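Local atomic coordinates of ketosynthase (Streptomyces sp. MSC090213JE08, PDB entry 6KXE), a protein that probably catalyses the decarboxylative condensation of an acyl chain with malonyl-[ACP], giving a 3-oxoacyl-[ACP] two carbons longer. Residues A[111-116]-A[202-207]; A[168-173]-A[334-339]. All coordinates share one frame; numbering follows the deposited sequence.

Contact 1. Residues A[111-116]-A[202-207]; sequences TTDGES and RKAFAL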
# COMPACT_ATOMS: atom_id res chain seq x y z
N THR A 111 -5.13 -0.98 2.38
CA THR A 111 -5.58 -2.28 2.96
C THR A 111 -4.50 -2.85 3.89
O THR A 111 -3.28 -2.68 3.64
CB THR A 111 -6.02 -3.25 1.85
OG1 THR A 111 -6.73 -4.34 2.43
CG2 THR A 111 -4.85 -3.84 1.10
N THR A 112 -4.93 -3.61 4.88
CA THR A 112 -4.05 -4.38 5.76
C THR A 112 -3.92 -5.81 5.21
O THR A 112 -2.80 -6.29 5.08
CB THR A 112 -4.56 -4.41 7.20
OG1 THR A 112 -4.55 -3.08 7.73
CG2 THR A 112 -3.73 -5.32 8.09
N ASP A 113 -5.04 -6.47 4.96
CA ASP A 113 -5.12 -7.92 4.69
C ASP A 113 -5.63 -8.22 3.28
O ASP A 113 -5.47 -9.37 2.84
CB ASP A 113 -6.03 -8.59 5.72
CG ASP A 113 -5.51 -8.50 7.14
OD1 ASP A 113 -4.31 -8.81 7.34
OD2 ASP A 113 -6.26 -8.03 8.00
N GLY A 114 -6.20 -7.24 2.58
CA GLY A 114 -6.82 -7.46 1.27
C GLY A 114 -7.68 -8.71 1.30
O GLY A 114 -8.48 -8.85 2.28
N GLU A 115 -7.53 -9.59 0.32
CA GLU A 115 -8.38 -10.80 0.20
C GLU A 115 -7.74 -11.96 0.96
O GLU A 115 -7.65 -13.07 0.41
CB GLU A 115 -8.66 -11.15 -1.27
CG GLU A 115 -9.20 -10.02 -2.10
CD GLU A 115 -10.52 -9.39 -1.68
OE1 GLU A 115 -11.07 -9.79 -0.61
OE2 GLU A 115 -11.03 -8.53 -2.44
N SER A 116 -7.33 -11.76 2.23
CA SER A 116 -6.75 -12.85 3.05
C SER A 116 -7.81 -13.90 3.35
O SER A 116 -7.44 -15.05 3.57
CB SER A 116 -6.04 -12.33 4.29
OG SER A 116 -4.83 -11.62 3.89
N ARG A 202 -10.04 -15.05 9.05
CA ARG A 202 -9.40 -15.92 10.05
C ARG A 202 -8.00 -15.40 10.36
O ARG A 202 -7.66 -15.36 11.55
CB ARG A 202 -9.37 -17.33 9.46
CG ARG A 202 -8.75 -18.40 10.34
CD ARG A 202 -8.98 -19.70 9.61
NE ARG A 202 -8.57 -20.74 10.50
CZ ARG A 202 -9.32 -21.74 10.91
NH1 ARG A 202 -10.57 -21.91 10.49
NH2 ARG A 202 -8.74 -22.61 11.69
N LYS A 203 -7.25 -14.96 9.35
CA LYS A 203 -5.87 -14.46 9.55
C LYS A 203 -5.86 -13.34 10.62
O LYS A 203 -5.10 -13.46 11.58
CB LYS A 203 -5.26 -13.97 8.24
CG LYS A 203 -3.94 -13.21 8.39
CD LYS A 203 -3.77 -12.17 7.29
CE LYS A 203 -2.52 -11.31 7.40
NZ LYS A 203 -2.39 -10.40 6.24
N ALA A 204 -6.65 -12.29 10.46
CA ALA A 204 -6.67 -11.12 11.37
C ALA A 204 -7.20 -11.54 12.75
O ALA A 204 -6.68 -11.14 13.77
CB ALA A 204 -7.53 -10.03 10.77
N PHE A 205 -8.25 -12.35 12.78
CA PHE A 205 -8.85 -12.80 14.05
C PHE A 205 -7.83 -13.62 14.84
O PHE A 205 -7.64 -13.36 16.03
CB PHE A 205 -10.08 -13.64 13.76
CG PHE A 205 -10.96 -13.88 14.95
CD1 PHE A 205 -11.46 -12.82 15.67
CD2 PHE A 205 -11.37 -15.17 15.27
CE1 PHE A 205 -12.34 -13.03 16.72
CE2 PHE A 205 -12.25 -15.37 16.33
CZ PHE A 205 -12.73 -14.31 17.04
N ALA A 206 -7.16 -14.57 14.18
CA ALA A 206 -6.17 -15.46 14.82
C ALA A 206 -5.00 -14.60 15.28
O ALA A 206 -4.49 -14.85 16.40
CB ALA A 206 -5.69 -16.57 13.90
N LEU A 207 -4.57 -13.65 14.46
CA LEU A 207 -3.39 -12.80 14.77
C LEU A 207 -3.64 -12.04 16.07
O LEU A 207 -2.79 -12.11 16.99
CB LEU A 207 -3.13 -11.82 13.62
CG LEU A 207 -1.86 -10.97 13.74
CD1 LEU A 207 -1.47 -10.35 12.40
CD2 LEU A 207 -2.02 -9.86 14.77
O HOH W 1 -7.99 -15.54 6.45
O HOH W 2 -1.99 -11.32 3.54

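Contact 2. Residues A[168-173]-A[334-339]; sequences TACAAG and LGHSMG. With PPI (propanoic acid), chain C.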
# COMPACT_ATOMS: atom_id res chain seq x y z
N THR A 168 0.04 -0.07 4.01
CA THR A 168 0.66 0.40 5.28
C THR A 168 -0.29 0.02 6.43
O THR A 168 -0.47 0.83 7.37
CB THR A 168 0.98 1.88 5.20
OG1 THR A 168 -0.21 2.59 4.83
CG2 THR A 168 2.07 2.18 4.18
N ALA A 169 -0.92 -1.15 6.30
CA ALA A 169 -1.63 -1.84 7.39
C ALA A 169 -2.63 -0.86 8.04
O ALA A 169 -3.45 -0.25 7.30
CB ALA A 169 -0.56 -2.36 8.32
N CYS A 170 -2.57 -0.67 9.36
CA CYS A 170 -3.64 0.02 10.12
C CYS A 170 -3.60 1.53 9.92
O CYS A 170 -4.48 2.19 10.51
CB CYS A 170 -3.55 -0.36 11.59
SG CYS A 170 -3.87 -2.12 11.81
N ALA A 171 -2.67 2.05 9.10
CA ALA A 171 -2.62 3.48 8.74
C ALA A 171 -2.98 3.75 7.26
O ALA A 171 -2.93 4.89 6.81
CB ALA A 171 -1.25 3.99 9.04
N ALA A 172 -3.38 2.72 6.53
CA ALA A 172 -3.41 2.73 5.06
C ALA A 172 -4.42 3.77 4.54
O ALA A 172 -4.06 4.54 3.65
CB ALA A 172 -3.65 1.34 4.56
N GLY A 173 -5.60 3.91 5.13
CA GLY A 173 -6.59 4.90 4.67
C GLY A 173 -6.05 6.31 4.67
O GLY A 173 -6.29 7.04 3.72
N LEU A 334 -16.84 0.98 15.72
CA LEU A 334 -16.60 0.22 14.47
C LEU A 334 -15.81 -1.06 14.72
O LEU A 334 -15.73 -1.86 13.79
CB LEU A 334 -15.84 1.12 13.50
CG LEU A 334 -16.60 2.28 12.87
CD1 LEU A 334 -15.69 3.03 11.90
CD2 LEU A 334 -17.80 1.78 12.11
N GLY A 335 -15.18 -1.23 15.88
CA GLY A 335 -14.04 -2.12 16.02
C GLY A 335 -12.90 -1.65 15.12
O GLY A 335 -12.93 -0.49 14.64
N HIS A 336 -11.99 -2.54 14.80
CA HIS A 336 -10.76 -2.19 14.03
C HIS A 336 -10.88 -2.71 12.61
O HIS A 336 -10.68 -3.94 12.40
CB HIS A 336 -9.52 -2.74 14.72
CG HIS A 336 -8.27 -2.09 14.25
ND1 HIS A 336 -8.19 -1.42 13.04
CD2 HIS A 336 -7.06 -1.96 14.85
CE1 HIS A 336 -6.97 -0.91 12.91
NE2 HIS A 336 -6.25 -1.24 14.00
N SER A 337 -11.23 -1.80 11.69
CA SER A 337 -11.48 -2.08 10.26
C SER A 337 -10.17 -1.97 9.47
O SER A 337 -10.20 -1.97 8.25
CB SER A 337 -12.62 -1.26 9.73
OG SER A 337 -12.34 0.12 9.72
N MET A 338 -9.05 -1.97 10.20
CA MET A 338 -7.70 -2.25 9.65
C MET A 338 -7.35 -1.12 8.67
O MET A 338 -7.25 0.02 9.14
CB MET A 338 -7.67 -3.63 9.00
CG MET A 338 -8.10 -4.75 9.99
SD MET A 338 -7.06 -4.88 11.43
CE MET A 338 -8.06 -6.01 12.42
N GLY A 339 -7.13 -1.40 7.38
CA GLY A 339 -6.78 -0.34 6.41
C GLY A 339 -7.92 0.65 6.25
O GLY A 339 -7.67 1.77 5.91
C1 PPI C . -2.27 -2.80 11.80
C2 PPI C . -2.23 -4.23 12.26
C3 PPI C . -1.40 -4.98 11.30
O1 PPI C . -1.23 -2.15 11.75
O HOH W 3 -6.51 2.62 8.77

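Contact 1. Residues A[111-116]-A[202-207]
Lys-203 lies extended across the carboxylate of Asp-113 and the hydroxymethyl group of Ser-116. With CG anti to the backbone N (chi1 170°), the chain leaves the first turn of its helix and runs straight to the 111-116 loop. The ammonium NZ reaches Asp-113 OD1 at 2.7 Å and forms a salt bridge. OD1 receives it on the anti lone pair, the one facing away from OD2. OD2 instead rests against the methyl of Ala-204, with CB 3.6 Å away. The aliphatic part is used too: Lys-203 CD packs on Ser-116 OG at 3.6 Å. That hydroxyl is itself fixed. Ser-116 OG donates to Asp-113 O over 2.6 Å, meeting a lone pair of the carbonyl oxygen in its plane. Thr-111 OG1 accepts from Gly-114 N, an ST motif in the same loop.

Two waters add bridges. One accepts from Lys-203 NZ and donates to Ser-116 OG. The other accepts from Lys-203 N and donates to Ser-116 O.

Lys-203 also packs on Val-128 of the other subunit, and Arg-202 makes a cation-pi contact with Tyr-136 of that subunit. This is loop-to-helix packing in the N-terminal half of the thiolase-like fold. It joins the link between strand 105-110 and helix 116-129 to the start of helix 202-210, which follows the neighbouring parallel strand 191-198.

Contact 2. Residues A[168-173]-A[334-339]
Two first torsions bring together acylated Cys-170 and His-336, which in this thiolase-fold family is probably an active-site histidine. In Cys-170, SG is anti to the carbonyl carbon (chi1 -64°). In His-336, CG is anti to the backbone N (chi1 -163°), which swings the imidazole toward the sulfur. His-336 NE2 comes within 3.4 Å of Cys-170 SG, and the sulfur meets the ring obliquely.

Cys-170 SG is bonded to C1 of the propanoic acid group at 1.7 Å, as in the acyl-enzyme of a ketosynthase. The acyl oxygen O1 lies near Cys-170 N and is hydrogen-bonded to Phe-395 N, consistent with the oxyanion hole of this family. The ring of His-301 meets that of His-336, as expected for the Cys-His-His triad of related ketoacyl-ACP synthases.

The imidazole is held by its own loop. Met-338 N donates to His-336 ND1 at 3.0 Å with an N-H...acceptor angle of 149°, tilted from the ring plane. This helps fix the ring rotation and leaves NE2 turned to the cysteine. Met-338 SD lies over one face of the His-336 ring, 4.0 Å above its plane and offset toward the rim.

Beyond the sulfur, away from the acyl group, the backbones come close. A water lies 2.7 Å from both Cys-170 O and Met-338 O and bridges the two segments. Here the 168-173 segment enters helix 172-185, and Gly-339 fits closely beside it. Gly-339 CA makes a CA-H...O contact with Ala-169 O at 3.4 Å. At the start of the helix, Gly-173 N gives a weak, bent hydrogen bond to Gly-339 O at 3.1 Å.

Overall arrangement
The centres of contact 1 and contact 2 are about 11 Å apart, and the two touch. Their segments alternate along the chain: 111-116, 168-173, 202-207, then 334-339. The first three follow strands 105-110, 161-166 and 191-198 of the main sheet, where 105-110 lies between the other two, parallel to both. The fourth comes from the loop between helices 331-334 and 341-355. Thr-112 OG1 packs against Ala-169 and Met-338. Asp-198 ties the contacts together, since its carboxylate accepts from both Thr-112 N and Gly-339 N. The 111-116 loop joins the two: Asp-113 and Ser-116 meet the helix that borders the other subunit, and Thr-112 touches the acyl group.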